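PDB 2HQV: AGR_C_4470p from Agrobacterium tumefaciens str. C58, which is of unknown function but belongs to the ChuX/HutX family of haem-utilisation proteins and so may take part in haem uptake or handling. Local coordinates for residues F134-V147 with Q174-R186. Sequence-based numbering, arbitrary orientation.
Sequences FVDRGFHGRRSCSV and QLAKFEELRDGFR
A β-hairpin packs one face against the C-terminal helix here, within the ChuX/HutX-family fold: strands 134-139 and 142-147, neighbours in its antiparallel sheet, meet helix 174-185 through an aromatic core bordered by a salt-bridge network. Phe178 reaches from the helix onto the hairpin, its CG anti to the backbone N (chi1 166°), and lays one ring face on Cys145, whose CB sits 3.7 Å from the ring centroid in a CH-pi contact. The Cys145 sulfur lies obliquely to the same ring and also touches Leu175 CD1. The ring edge of Phe178 meets CG2 of Val147.

Toward the C-terminal end of the helix, Phe134 takes over. Arg182 CA lies over one face of its ring, Val147 CG1 over the opposite one, and Leu181 CD2 comes to the edge, 3.6 Å from Phe134 CE2. Phe185 is near parallel to Phe134 but slid aside, with little overlap. Ile75 of helix 72-79 also touches Phe134, placing this core beside a second helix.

The polar border centres on the extended Arg143. Side-on, its NE and NH2 bind the two oxygens of Asp136 on the neighbouring strand, NE to OD1 almost straight at 176°. This grip probably steadies the guanidinium for Glu179 on the helix. Arg182 NH2 adds only a weak bond to Asp136 OD2, and the two carboxylates should offset the closeness of the two arginines. End-on, Arg143 NH1 and NH2 converge on a single oxygen, Glu179 OE2, at 2.9 and 2.8 Å, both in the guanidinium plane.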
ATOM      1  N   PHE A 134       4.542  17.269   8.238  1.00 28.52           N
ATOM      2  CA  PHE A 134       4.819  17.993   7.006  1.00 29.57           C
ATOM      3  C   PHE A 134       6.328  17.931   6.796  1.00 31.50           C
ATOM      4  O   PHE A 134       7.095  18.499   7.580  1.00 30.75           O
ATOM      5  CB  PHE A 134       4.351  19.450   7.132  1.00 29.27           C
ATOM      6  CG  PHE A 134       2.873  19.592   7.341  1.00 28.15           C
ATOM      7  CD1 PHE A 134       2.295  19.293   8.572  1.00 29.99           C
ATOM      8  CD2 PHE A 134       2.051  19.999   6.293  1.00 29.42           C
ATOM      9  CE1 PHE A 134       0.920  19.395   8.760  1.00 30.02           C
ATOM     10  CE2 PHE A 134       0.675  20.105   6.462  1.00 31.44           C
ATOM     11  CZ  PHE A 134       0.101  19.803   7.697  1.00 31.04           C
ATOM     12  N   VAL A 135       6.745  17.230   5.744  1.00 30.95           N
ATOM     13  CA  VAL A 135       8.161  17.053   5.440  1.00 29.44           C
ATOM     14  C   VAL A 135       8.596  17.934   4.270  1.00 30.60           C
ATOM     15  O   VAL A 135       8.083  17.821   3.160  1.00 29.73           O
ATOM     16  CB  VAL A 135       8.450  15.568   5.133  1.00 30.04           C
ATOM     17  CG1 VAL A 135       9.937  15.343   4.905  1.00 29.14           C
ATOM     18  CG2 VAL A 135       7.946  14.703   6.292  1.00 28.87           C
ATOM     19  N   ASP A 136       9.547  18.820   4.547  1.00 31.65           N
ATOM     20  CA  ASP A 136      10.062  19.767   3.564  1.00 31.54           C
ATOM     21  C   ASP A 136      11.584  19.612   3.565  1.00 33.73           C
ATOM     22  O   ASP A 136      12.269  20.178   4.413  1.00 31.56           O
ATOM     23  CB  ASP A 136       9.661  21.190   3.991  1.00 28.64           C
ATOM     24  CG  ASP A 136      10.174  22.266   3.048  1.00 30.86           C
ATOM     25  OD1 ASP A 136      11.028  21.964   2.181  1.00 26.68           O
ATOM     26  OD2 ASP A 136       9.719  23.427   3.184  1.00 28.45           O
ATOM     27  N   ARG A 137      12.096  18.831   2.624  1.00 36.92           N
ATOM     28  CA  ARG A 137      13.522  18.598   2.568  1.00 42.27           C
ATOM     29  C   ARG A 137      14.065  18.308   1.192  1.00 43.91           C
ATOM     30  O   ARG A 137      13.340  17.981   0.252  1.00 43.13           O
ATOM     31  CB  ARG A 137      13.915  17.435   3.475  1.00 42.71           C
ATOM     32  CG  ARG A 137      13.179  16.146   3.176  1.00 45.90           C
ATOM     33  CD  ARG A 137      13.576  15.047   4.147  1.00 49.26           C
ATOM     34  NE  ARG A 137      14.892  14.488   3.845  1.00 54.81           N
ATOM     35  CZ  ARG A 137      15.116  13.523   2.954  1.00 55.43           C
ATOM     36  NH1 ARG A 137      14.111  12.991   2.267  1.00 55.17           N
ATOM     37  NH2 ARG A 137      16.354  13.103   2.735  1.00 58.19           N
ATOM     38  N   GLY A 138      15.380  18.428   1.101  1.00 47.85           N
ATOM     39  CA  GLY A 138      16.071  18.150  -0.134  1.00 51.66           C
ATOM     40  C   GLY A 138      15.979  16.664  -0.404  1.00 54.74           C
ATOM     41  O   GLY A 138      16.253  15.832   0.457  1.00 54.79           O
ATOM     42  N   PHE A 139      15.536  16.335  -1.600  1.00 57.75           N
ATOM     43  CA  PHE A 139      15.426  14.961  -2.020  1.00 56.40           C
ATOM     44  C   PHE A 139      16.312  14.821  -3.222  1.00 50.69           C
ATOM     45  O   PHE A 139      15.972  15.291  -4.305  1.00 59.68           O
ATOM     46  CB  PHE A 139      13.991  14.641  -2.402  1.00 61.09           C
ATOM     47  N   HIS A 140      17.465  14.200  -3.059  1.00 51.43           N
ATOM     48  CA  HIS A 140      18.306  14.049  -4.229  1.00 33.95           C
ATOM     49  C   HIS A 140      18.480  15.365  -4.949  1.00 35.67           C
ATOM     50  O   HIS A 140      17.962  15.528  -6.052  1.00 48.87           O
ATOM     51  CB  HIS A 140      17.631  13.090  -5.185  1.00 27.19           C
ATOM     52  CG  HIS A 140      17.569  11.688  -4.685  1.00 25.78           C
ATOM     53  ND1 HIS A 140      16.542  10.834  -5.020  1.00 29.88           N
ATOM     54  CD2 HIS A 140      18.452  10.951  -3.969  1.00 27.33           C
ATOM     55  CE1 HIS A 140      16.795   9.632  -4.537  1.00 26.46           C
ATOM     56  NE2 HIS A 140      17.948   9.673  -3.896  1.00 28.32           N
ATOM     57  N   GLY A 141      19.183  16.314  -4.334  1.00 38.66           N
ATOM     58  CA  GLY A 141      19.376  17.602  -4.976  1.00 32.19           C
ATOM     59  C   GLY A 141      18.222  18.613  -4.932  1.00 46.45           C
ATOM     60  O   GLY A 141      18.465  19.816  -4.773  1.00 45.95           O
ATOM     61  N   ARG A 142      16.974  18.171  -5.100  1.00 43.46           N
ATOM     62  CA  ARG A 142      15.844  19.117  -5.055  1.00 46.70           C
ATOM     63  C   ARG A 142      14.838  19.069  -3.900  1.00 48.12           C
ATOM     64  O   ARG A 142      14.551  18.025  -3.322  1.00 46.29           O
ATOM     65  CB  ARG A 142      15.057  19.088  -6.388  1.00 51.54           C
ATOM     66  N   ARG A 143      14.289  20.238  -3.597  1.00 44.43           N
ATOM     67  CA  ARG A 143      13.291  20.366  -2.547  1.00 41.63           C
ATOM     68  C   ARG A 143      12.073  19.481  -2.818  1.00 39.80           C
ATOM     69  O   ARG A 143      11.571  19.413  -3.935  1.00 39.84           O
ATOM     70  CB  ARG A 143      12.844  21.818  -2.433  1.00 40.06           C
ATOM     71  CG  ARG A 143      12.120  22.121  -1.144  1.00 38.98           C
ATOM     72  CD  ARG A 143      11.406  23.443  -1.237  1.00 35.81           C
ATOM     73  NE  ARG A 143      10.614  23.723  -0.050  1.00 33.31           N
ATOM     74  CZ  ARG A 143       9.755  24.736   0.035  1.00 33.35           C
ATOM     75  NH1 ARG A 143       9.572  25.567  -0.993  1.00 28.96           N
ATOM     76  NH2 ARG A 143       9.077  24.938   1.147  1.00 27.79           N
ATOM     77  N   SER A 144      11.612  18.810  -1.769  1.00 39.03           N
ATOM     78  CA  SER A 144      10.456  17.934  -1.835  1.00 36.27           C
ATOM     79  C   SER A 144       9.527  18.293  -0.671  1.00 34.64           C
ATOM     80  O   SER A 144       9.969  18.432   0.475  1.00 32.28           O
ATOM     81  CB  SER A 144      10.915  16.476  -1.712  1.00 38.54           C
ATOM     82  OG  SER A 144       9.836  15.587  -1.484  1.00 34.36           O
ATOM     83  N   CYS A 145       8.246  18.459  -0.967  1.00 31.93           N
ATOM     84  CA  CYS A 145       7.265  18.795   0.060  1.00 29.62           C
ATOM     85  C   CYS A 145       6.135  17.770   0.083  1.00 28.85           C
ATOM     86  O   CYS A 145       5.494  17.520  -0.931  1.00 26.09           O
ATOM     87  CB  CYS A 145       6.702  20.192  -0.197  1.00 29.46           C
ATOM     88  SG  CYS A 145       7.937  21.524  -0.094  1.00 26.31           S
ATOM     89  N   SER A 146       5.884  17.188   1.249  1.00 27.46           N
ATOM     90  CA  SER A 146       4.834  16.182   1.370  1.00 28.53           C
ATOM     91  C   SER A 146       4.222  16.172   2.764  1.00 28.37           C
ATOM     92  O   SER A 146       4.782  16.728   3.716  1.00 27.12           O
ATOM     93  CB  SER A 146       5.405  14.796   1.036  1.00 26.52           C
ATOM     94  OG  SER A 146       6.552  14.515   1.826  1.00 27.27           O
ATOM     95  N   VAL A 147       3.053  15.553   2.872  1.00 28.91           N
ATOM     96  CA  VAL A 147       2.355  15.451   4.143  1.00 27.74           C
ATOM     97  C   VAL A 147       2.244  13.966   4.488  1.00 29.43           C
ATOM     98  O   VAL A 147       1.595  13.191   3.778  1.00 27.46           O
ATOM     99  CB  VAL A 147       0.949  16.078   4.059  1.00 30.34           C
ATOM    100  CG1 VAL A 147       0.290  16.068   5.439  1.00 27.53           C
ATOM    101  CG2 VAL A 147       1.050  17.506   3.523  1.00 26.95           C
ATOM    102  N   GLN A 174       0.109  25.493  -5.305  1.00 31.55           N
ATOM    103  CA  GLN A 174       0.003  24.374  -4.374  1.00 31.10           C
ATOM    104  C   GLN A 174       1.064  24.476  -3.285  1.00 28.78           C
ATOM    105  O   GLN A 174       0.776  24.300  -2.103  1.00 27.55           O
ATOM    106  CB  GLN A 174       0.170  23.063  -5.135  1.00 31.63           C
ATOM    107  CG  GLN A 174      -0.314  21.844  -4.382  1.00 33.07           C
ATOM    108  CD  GLN A 174      -0.375  20.630  -5.276  1.00 32.89           C
ATOM    109  OE1 GLN A 174       0.616  19.932  -5.455  1.00 33.60           O
ATOM    110  NE2 GLN A 174      -1.543  20.383  -5.865  1.00 33.67           N
ATOM    111  N   LEU A 175       2.293  24.767  -3.699  1.00 28.32           N
ATOM    112  CA  LEU A 175       3.412  24.910  -2.774  1.00 29.29           C
ATOM    113  C   LEU A 175       3.108  25.950  -1.706  1.00 28.97           C
ATOM    114  O   LEU A 175       3.360  25.724  -0.527  1.00 27.57           O
ATOM    115  CB  LEU A 175       4.680  25.307  -3.536  1.00 28.88           C
ATOM    116  CG  LEU A 175       5.926  25.564  -2.682  1.00 29.90           C
ATOM    117  CD1 LEU A 175       6.232  24.333  -1.829  1.00 30.73           C
ATOM    118  CD2 LEU A 175       7.107  25.902  -3.586  1.00 33.54           C
ATOM    119  N   ALA A 176       2.567  27.094  -2.125  1.00 30.53           N
ATOM    120  CA  ALA A 176       2.230  28.166  -1.191  1.00 30.79           C
ATOM    121  C   ALA A 176       1.252  27.689  -0.108  1.00 31.27           C
ATOM    122  O   ALA A 176       1.409  28.022   1.071  1.00 29.31           O
ATOM    123  CB  ALA A 176       1.636  29.360  -1.951  1.00 33.24           C
ATOM    124  N   LYS A 177       0.248  26.910  -0.506  1.00 28.98           N
ATOM    125  CA  LYS A 177      -0.738  26.395   0.447  1.00 29.91           C
ATOM    126  C   LYS A 177      -0.092  25.406   1.414  1.00 28.26           C
ATOM    127  O   LYS A 177      -0.427  25.368   2.597  1.00 24.94           O
ATOM    128  CB  LYS A 177      -1.897  25.717  -0.294  1.00 31.94           C
ATOM    129  CG  LYS A 177      -2.656  26.663  -1.226  1.00 33.75           C
ATOM    130  CD  LYS A 177      -3.794  25.961  -1.941  1.00 37.15           C
ATOM    131  CE  LYS A 177      -4.543  26.919  -2.863  1.00 40.41           C
ATOM    132  NZ  LYS A 177      -5.680  26.235  -3.543  1.00 42.64           N
ATOM    133  N   PHE A 178       0.827  24.595   0.903  1.00 26.46           N
ATOM    134  CA  PHE A 178       1.533  23.629   1.742  1.00 27.68           C
ATOM    135  C   PHE A 178       2.335  24.391   2.810  1.00 28.66           C
ATOM    136  O   PHE A 178       2.201  24.140   4.012  1.00 29.08           O
ATOM    137  CB  PHE A 178       2.497  22.789   0.891  1.00 28.24           C
ATOM    138  CG  PHE A 178       3.494  22.005   1.704  1.00 29.15           C
ATOM    139  CD1 PHE A 178       3.183  20.741   2.192  1.00 29.29           C
ATOM    140  CD2 PHE A 178       4.734  22.555   2.021  1.00 28.40           C
ATOM    141  CE1 PHE A 178       4.088  20.032   2.986  1.00 29.59           C
ATOM    142  CE2 PHE A 178       5.647  21.850   2.819  1.00 30.52           C
ATOM    143  CZ  PHE A 178       5.318  20.584   3.300  1.00 28.54           C
ATOM    144  N   GLU A 179       3.168  25.322   2.357  1.00 29.00           N
ATOM    145  CA  GLU A 179       3.998  26.114   3.263  1.00 29.34           C
ATOM    146  C   GLU A 179       3.148  26.829   4.313  1.00 31.55           C
ATOM    147  O   GLU A 179       3.481  26.844   5.496  1.00 31.20           O
ATOM    148  CB  GLU A 179       4.799  27.136   2.463  1.00 28.21           C
ATOM    149  CG  GLU A 179       5.625  26.521   1.338  1.00 31.25           C
ATOM    150  CD  GLU A 179       6.474  27.547   0.616  1.00 31.71           C
ATOM    151  OE1 GLU A 179       5.961  28.656   0.357  1.00 31.45           O
ATOM    152  OE2 GLU A 179       7.646  27.243   0.302  1.00 31.14           O
ATOM    153  N   GLU A 180       2.047  27.416   3.857  1.00 33.01           N
ATOM    154  CA  GLU A 180       1.110  28.136   4.709  1.00 37.64           C
ATOM    155  C   GLU A 180       0.596  27.218   5.823  1.00 35.22           C
ATOM    156  O   GLU A 180       0.678  27.545   7.005  1.00 35.13           O
ATOM    157  CB  GLU A 180      -0.054  28.616   3.841  1.00 43.63           C
ATOM    158  CG  GLU A 180      -1.057  29.527   4.511  1.00 51.59           C
ATOM    159  CD  GLU A 180      -2.312  29.689   3.659  1.00 56.04           C
ATOM    160  OE1 GLU A 180      -2.177  29.871   2.428  1.00 57.55           O
ATOM    161  OE2 GLU A 180      -3.430  29.636   4.217  1.00 57.85           O
ATOM    162  N   LEU A 181       0.061  26.066   5.440  1.00 31.63           N
ATOM    163  CA  LEU A 181      -0.459  25.117   6.417  1.00 30.29           C
ATOM    164  C   LEU A 181       0.647  24.609   7.351  1.00 30.04           C
ATOM    165  O   LEU A 181       0.474  24.587   8.579  1.00 25.75           O
ATOM    166  CB  LEU A 181      -1.128  23.944   5.696  1.00 28.50           C
ATOM    167  CG  LEU A 181      -1.820  22.904   6.575  1.00 27.90           C
ATOM    168  CD1 LEU A 181      -2.904  23.579   7.427  1.00 29.96           C
ATOM    169  CD2 LEU A 181      -2.415  21.828   5.697  1.00 30.11           C
ATOM    170  N   ARG A 182       1.781  24.211   6.769  1.00 28.80           N
ATOM    171  CA  ARG A 182       2.922  23.713   7.547  1.00 30.16           C
ATOM    172  C   ARG A 182       3.435  24.768   8.539  1.00 31.84           C
ATOM    173  O   ARG A 182       3.680  24.454   9.704  1.00 29.95           O
ATOM    174  CB  ARG A 182       4.055  23.275   6.603  1.00 30.06           C
ATOM    175  CG  ARG A 182       5.295  22.661   7.290  1.00 31.28           C
ATOM    176  CD  ARG A 182       6.307  23.698   7.791  1.00 35.57           C
ATOM    177  NE  ARG A 182       7.195  24.200   6.742  1.00 41.22           N
ATOM    178  CZ  ARG A 182       6.845  25.091   5.824  1.00 45.24           C
ATOM    179  NH1 ARG A 182       5.616  25.584   5.822  1.00 50.42           N
ATOM    180  NH2 ARG A 182       7.717  25.492   4.909  1.00 41.82           N
ATOM    181  N   ASP A 183       3.593  26.010   8.082  1.00 31.93           N
ATOM    182  CA  ASP A 183       4.080  27.079   8.962  1.00 35.11           C
ATOM    183  C   ASP A 183       3.210  27.222  10.214  1.00 36.55           C
ATOM    184  O   ASP A 183       3.721  27.454  11.309  1.00 33.29           O
ATOM    185  CB  ASP A 183       4.106  28.431   8.235  1.00 33.56           C
ATOM    186  CG  ASP A 183       5.164  28.499   7.159  1.00 34.16           C
ATOM    187  OD1 ASP A 183       6.125  27.701   7.209  1.00 32.23           O
ATOM    188  OD2 ASP A 183       5.039  29.371   6.270  1.00 32.43           O
ATOM    189  N   GLY A 184       1.899  27.086  10.035  1.00 36.52           N
ATOM    190  CA  GLY A 184       0.972  27.212  11.148  1.00 38.97           C
ATOM    191  C   GLY A 184       1.173  26.229  12.284  1.00 40.13           C
ATOM    192  O   GLY A 184       0.736  26.474  13.412  1.00 39.43           O
ATOM    193  N   PHE A 185       1.832  25.112  11.996  1.00 40.17           N
ATOM    194  CA  PHE A 185       2.080  24.088  13.002  1.00 42.10           C
ATOM    195  C   PHE A 185       3.481  24.201  13.585  1.00 43.63           C
ATOM    196  O   PHE A 185       3.818  23.525  14.559  1.00 43.21           O
ATOM    197  CB  PHE A 185       1.866  22.697  12.397  1.00 40.75           C
ATOM    198  CG  PHE A 185       0.423  22.370  12.134  1.00 42.25           C
ATOM    199  CD1 PHE A 185      -0.463  22.187  13.193  1.00 41.84           C
ATOM    200  CD2 PHE A 185      -0.058  22.269  10.832  1.00 41.57           C
ATOM    201  CE1 PHE A 185      -1.810  21.909  12.962  1.00 43.06           C
ATOM    202  CE2 PHE A 185      -1.400  21.992  10.589  1.00 42.40           C
ATOM    203  CZ  PHE A 185      -2.284  21.810  11.657  1.00 42.90           C
ATOM    204  N   ARG A 186       4.290  25.067  12.985  1.00 45.20           N
ATOM    205  CA  ARG A 186       5.654  25.283  13.442  1.00 49.24           C
ATOM    206  C   ARG A 186       5.630  26.276  14.597  1.00 51.19           C
ATOM    207  O   ARG A 186       6.230  25.964  15.648  1.00 52.63           O
ATOM    208  CB  ARG A 186       6.520  25.814  12.298  1.00 48.21           C
TER